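Local coordinates for mandelate racemase/muconate lactonizing enzyme, C-terminal domain protein (Paracoccus denitrificans, PDB 4DWD), which binds magnesium and probably acts as a hydro-lyase of the mandelate racemase/muconate lactonizing enzyme type, at residues 39-43 against 93-97; 50-55 against 89-94. The contacts are given in a common frame with arbitrary orientation. Residues are numbered along the deposited sequence.

In the fold
The N-terminal domain of an enolase-superfamily enzyme illustrates how one helix can collect what precedes it in the chain. Three antiparallel strands come first, in a sheet completed by two from the C-terminal end; the outermost of these, 37-42, is followed after a short connection by helix 49-63, and after helix 71-81 comes helix 90-110. The first turns of that helix close two loops. Contact 2 (50-55 with 89-94) closes the shorter, helix to helix, and nests inside the longer one closed by contact 1 (39-43 with 93-97), strand to helix. Ala-93 and Ala-94 belong to both contacts, and Ala-42 CB lies 4.1 Å from Ser-51 CB, so sheet edge and both helices form one buried packing.

Contact 1: residues 39-43 against 93-97; sequences WGEAS and AALAA
Small side chains let a strand and a helix approach closely, and this pair does so with alanine methyls and a glycine at the closest points. Residues 39-42 are extended and run nearly antiparallel to helix 93-97, at 163°, with the axes 6.3 Å apart at closest approach. Glu-41 lies opposite Ala-97 (CA to CA 4.4 Å) and Ala-42 opposite Ala-93 (4.9 Å). The methyls of Ala-93 and Ala-97, one turn apart, point toward the strand, and Ala-42 CB sits 4.0 Å from each of their CB atoms. Gly-40 is required by space: its CA touches Ala-97 O at 3.2 Å in a nearly straight CA-H...O contact, where a CB would clash. A second, strongly bent CA-H...O contact joins Ala-97 CA to Glu-41 O at 3.3 Å. The larger side chains turn from the helix. Trp-39 (chi1 m) and Glu-41 (chi1 and chi2 t) point away, OE1 of Glu-41 being hydrogen-bonded to Gly-305 N. Ser-43, chi1 t, has its OG hydrogen-bonded to Lys-274 NZ, while its N is 4.0 Å from Ala-93 CB. Such close helix-on-sheet packing belongs to the alpha+beta N-terminal domain of the enolase superfamily, here where the strand's end meets the barrel domain.

Contact 2: residues 50-55 against 89-94; sequences ASLGVV and GIATAA
Ile-90 and Ala-94, one turn apart on helix 90-94, form the apolar centre against helix 50-55. Ile-90 (chi1 m, chi2 t) places CD1 3.6 Å from Ala-50 CB and CG2 4.0 Å from Val-54 CG2; Leu-85 of a second subunit also packs on Ile-90. Ala-94 points its methyl toward the other helix, with CB 4.0 Å from Val-54 CG1, 3.7 Å from Val-55 CG2 and 3.6 Å from Ser-51 O; both valines have chi1 t. The axes cross at -62° and come within 8.2 Å, as small residues at the crossing permit; the nearest CA atoms are those of Ser-51 and Ile-90, 4.8 Å apart. This crossing belongs to the helical part of the enolase-type N-terminal domain, where helix 49-63 also rests on the sheet, through Leu-52 on Ala-10 and Ala-26 and Val-55 on Val-8 and Val-28. Toward the polar edge, Ser-51, chi1 m, donates from OG to Ile-90 O at 2.7 Å, an acceptor that also receives Ala-94 N at 3.1 Å. Gly-89 holds the N-cap position with phi/psi of 88/-102°, angles that call for glycine, and its N makes a weak bond to Thr-92 OG1 at 3.1 Å, while the same hydroxyl is hydrogen-bonded to Lys-274 O.

Contact 1: residues 39-43 against 93-97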
loop_
_atom_site.group_PDB
_atom_site.type_symbol
_atom_site.label_atom_id
_atom_site.label_comp_id
_atom_site.label_asym_id
_atom_site.label_seq_id
_atom_site.Cartn_x
_atom_site.Cartn_y
_atom_site.Cartn_z
ATOM N N TRP B 39 39.160 -8.897 -25.499
ATOM C CA TRP B 39 38.726 -7.521 -25.723
ATOM C C TRP B 39 37.476 -7.177 -24.963
ATOM O O TRP B 39 36.490 -7.917 -25.004
ATOM C CB TRP B 39 38.473 -7.305 -27.207
ATOM C CG TRP B 39 39.758 -7.144 -27.966
ATOM C CD1 TRP B 39 40.434 -8.091 -28.719
ATOM C CD2 TRP B 39 40.575 -5.933 -28.034
ATOM N NE1 TRP B 39 41.581 -7.554 -29.247
ATOM C CE2 TRP B 39 41.724 -6.262 -28.870
ATOM C CE3 TRP B 39 40.465 -4.650 -27.499
ATOM C CZ2 TRP B 39 42.716 -5.324 -29.159
ATOM C CZ3 TRP B 39 41.467 -3.718 -27.786
ATOM C CH2 TRP B 39 42.564 -4.053 -28.599
ATOM N N GLY B 40 37.491 -6.023 -24.301
ATOM C CA GLY B 40 36.305 -5.490 -23.618
ATOM C C GLY B 40 36.078 -4.043 -24.017
ATOM O O GLY B 40 36.929 -3.413 -24.662
ATOM N N GLU B 41 34.920 -3.505 -23.651
ATOM C CA GLU B 41 34.562 -2.135 -24.020
ATOM C C GLU B 41 33.810 -1.474 -22.876
ATOM O O GLU B 41 32.977 -2.121 -22.233
ATOM C CB GLU B 41 33.710 -2.122 -25.293
ATOM C CG GLU B 41 33.346 -0.710 -25.724
ATOM C CD GLU B 41 32.820 -0.603 -27.144
ATOM O OE1 GLU B 41 32.546 -1.627 -27.811
ATOM O OE2 GLU B 41 32.674 0.548 -27.591
ATOM N N ALA B 42 34.136 -0.201 -22.623
ATOM C CA ALA B 42 33.399 0.642 -21.668
ATOM C C ALA B 42 32.600 1.678 -22.447
ATOM O O ALA B 42 33.082 2.199 -23.456
ATOM C CB ALA B 42 34.358 1.364 -20.723
ATOM N N SER B 43 31.398 2.008 -21.974
ATOM C CA SER B 43 30.571 3.016 -22.642
ATOM C C SER B 43 31.381 4.305 -22.787
ATOM O O SER B 43 31.878 4.830 -21.786
ATOM C CB SER B 43 29.308 3.264 -21.822
ATOM O OG SER B 43 28.386 4.070 -22.542
ATOM N N ALA B 93 31.121 0.908 -15.781
ATOM C CA ALA B 93 31.571 0.700 -17.174
ATOM C C ALA B 93 32.990 0.141 -17.225
ATOM O O ALA B 93 33.286 -0.720 -18.054
ATOM C CB ALA B 93 31.471 1.980 -17.988
ATOM N N ALA B 94 33.866 0.623 -16.339
ATOM C CA ALA B 94 35.215 0.056 -16.214
ATOM C C ALA B 94 35.175 -1.436 -15.887
ATOM O O ALA B 94 35.875 -2.244 -16.504
ATOM C CB ALA B 94 35.995 0.816 -15.159
ATOM N N LEU B 95 34.332 -1.789 -14.922
ATOM C CA LEU B 95 34.150 -3.187 -14.524
ATOM C C LEU B 95 33.535 -4.028 -15.651
ATOM O O LEU B 95 33.995 -5.145 -15.909
ATOM C CB LEU B 95 33.313 -3.268 -13.251
ATOM C CG LEU B 95 34.017 -2.725 -12.006
ATOM C CD1 LEU B 95 32.998 -2.443 -10.904
ATOM C CD2 LEU B 95 35.076 -3.695 -11.514
ATOM N N ALA B 96 32.521 -3.470 -16.335
ATOM C CA ALA B 96 31.889 -4.148 -17.475
ATOM C C ALA B 96 32.915 -4.462 -18.552
ATOM O O ALA B 96 32.932 -5.572 -19.079
ATOM C CB ALA B 96 30.783 -3.281 -18.059
ATOM N N ALA B 97 33.770 -3.486 -18.872
ATOM C CA ALA B 97 34.774 -3.687 -19.916
ATOM C C ALA B 97 35.713 -4.846 -19.559
ATOM O O ALA B 97 36.053 -5.676 -20.419
ATOM C CB ALA B 97 35.561 -2.399 -20.122
#

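Contact 2: residues 50-55 against 89-94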
loop_
_atom_site.group_PDB
_atom_site.type_symbol
_atom_site.label_atom_id
_atom_site.label_comp_id
_atom_site.label_asym_id
_atom_site.label_seq_id
_atom_site.Cartn_x
_atom_site.Cartn_y
_atom_site.Cartn_z
ATOM N N ALA B 50 37.432 8.685 -18.151
ATOM C CA ALA B 50 37.407 8.438 -16.714
ATOM C C ALA B 50 37.349 6.929 -16.433
ATOM O O ALA B 50 38.087 6.433 -15.574
ATOM C CB ALA B 50 36.244 9.171 -16.050
ATOM N N SER B 51 36.506 6.194 -17.164
ATOM C CA SER B 51 36.475 4.734 -16.992
ATOM C C SER B 51 37.824 4.072 -17.292
ATOM O O SER B 51 38.262 3.179 -16.573
ATOM C CB SER B 51 35.374 4.074 -17.827
ATOM O OG SER B 51 34.083 4.429 -17.354
ATOM N N LEU B 52 38.476 4.520 -18.360
ATOM C CA LEU B 52 39.786 3.997 -18.716
ATOM C C LEU B 52 40.836 4.288 -17.639
ATOM O O LEU B 52 41.680 3.433 -17.357
ATOM C CB LEU B 52 40.229 4.549 -20.071
ATOM C CG LEU B 52 39.414 4.094 -21.294
ATOM C CD1 LEU B 52 39.944 4.810 -22.536
ATOM C CD2 LEU B 52 39.454 2.580 -21.485
ATOM N N GLY B 53 40.765 5.468 -17.028
ATOM C CA GLY B 53 41.637 5.806 -15.906
ATOM C C GLY B 53 41.409 4.906 -14.697
ATOM O O GLY B 53 42.360 4.496 -14.027
ATOM N N VAL B 54 40.147 4.573 -14.419
ATOM C CA VAL B 54 39.835 3.664 -13.319
ATOM C C VAL B 54 40.379 2.266 -13.629
ATOM O O VAL B 54 40.946 1.607 -12.757
ATOM C CB VAL B 54 38.318 3.670 -13.016
ATOM C CG1 VAL B 54 37.945 2.519 -12.092
ATOM C CG2 VAL B 54 37.903 4.997 -12.388
ATOM N N VAL B 55 40.249 1.816 -14.880
ATOM C CA VAL B 55 40.881 0.541 -15.268
ATOM C C VAL B 55 42.398 0.574 -15.004
ATOM O O VAL B 55 42.934 -0.304 -14.323
ATOM C CB VAL B 55 40.592 0.175 -16.742
ATOM C CG1 VAL B 55 41.371 -1.067 -17.173
ATOM C CG2 VAL B 55 39.097 -0.056 -16.956
ATOM N N GLY B 89 27.968 4.324 -13.450
ATOM C CA GLY B 89 28.516 5.058 -14.594
ATOM C C GLY B 89 29.978 4.729 -14.821
ATOM O O GLY B 89 30.311 3.689 -15.376
ATOM N N ILE B 90 30.856 5.626 -14.394
ATOM C CA ILE B 90 32.278 5.462 -14.682
ATOM C C ILE B 90 32.844 4.119 -14.200
ATOM O O ILE B 90 33.479 3.380 -14.968
ATOM C CB ILE B 90 33.078 6.628 -14.077
ATOM C CG1 ILE B 90 32.792 7.919 -14.863
ATOM C CG2 ILE B 90 34.577 6.330 -14.123
ATOM C CD1 ILE B 90 33.169 9.193 -14.131
ATOM N N ALA B 91 32.611 3.791 -12.931
ATOM C CA ALA B 91 33.183 2.575 -12.374
ATOM C C ALA B 91 32.490 1.316 -12.887
ATOM O O ALA B 91 33.164 0.328 -13.189
ATOM C CB ALA B 91 33.196 2.625 -10.845
ATOM N N THR B 92 31.158 1.325 -12.991
ATOM C CA THR B 92 30.503 0.135 -13.527
ATOM C C THR B 92 30.890 -0.139 -14.985
ATOM O O THR B 92 30.975 -1.300 -15.372
ATOM C CB THR B 92 28.963 0.147 -13.366
ATOM O OG1 THR B 92 28.395 1.309 -13.997
ATOM C CG2 THR B 92 28.576 0.138 -11.873
ATOM N N ALA B 93 31.121 0.908 -15.781
ATOM C CA ALA B 93 31.571 0.700 -17.174
ATOM C C ALA B 93 32.990 0.141 -17.225
ATOM O O ALA B 93 33.286 -0.720 -18.054
ATOM C CB ALA B 93 31.471 1.980 -17.988
ATOM N N ALA B 94 33.866 0.623 -16.339
ATOM C CA ALA B 94 35.215 0.056 -16.214
ATOM C C ALA B 94 35.175 -1.436 -15.887
ATOM O O ALA B 94 35.875 -2.244 -16.504
ATOM C CB ALA B 94 35.995 0.816 -15.159
#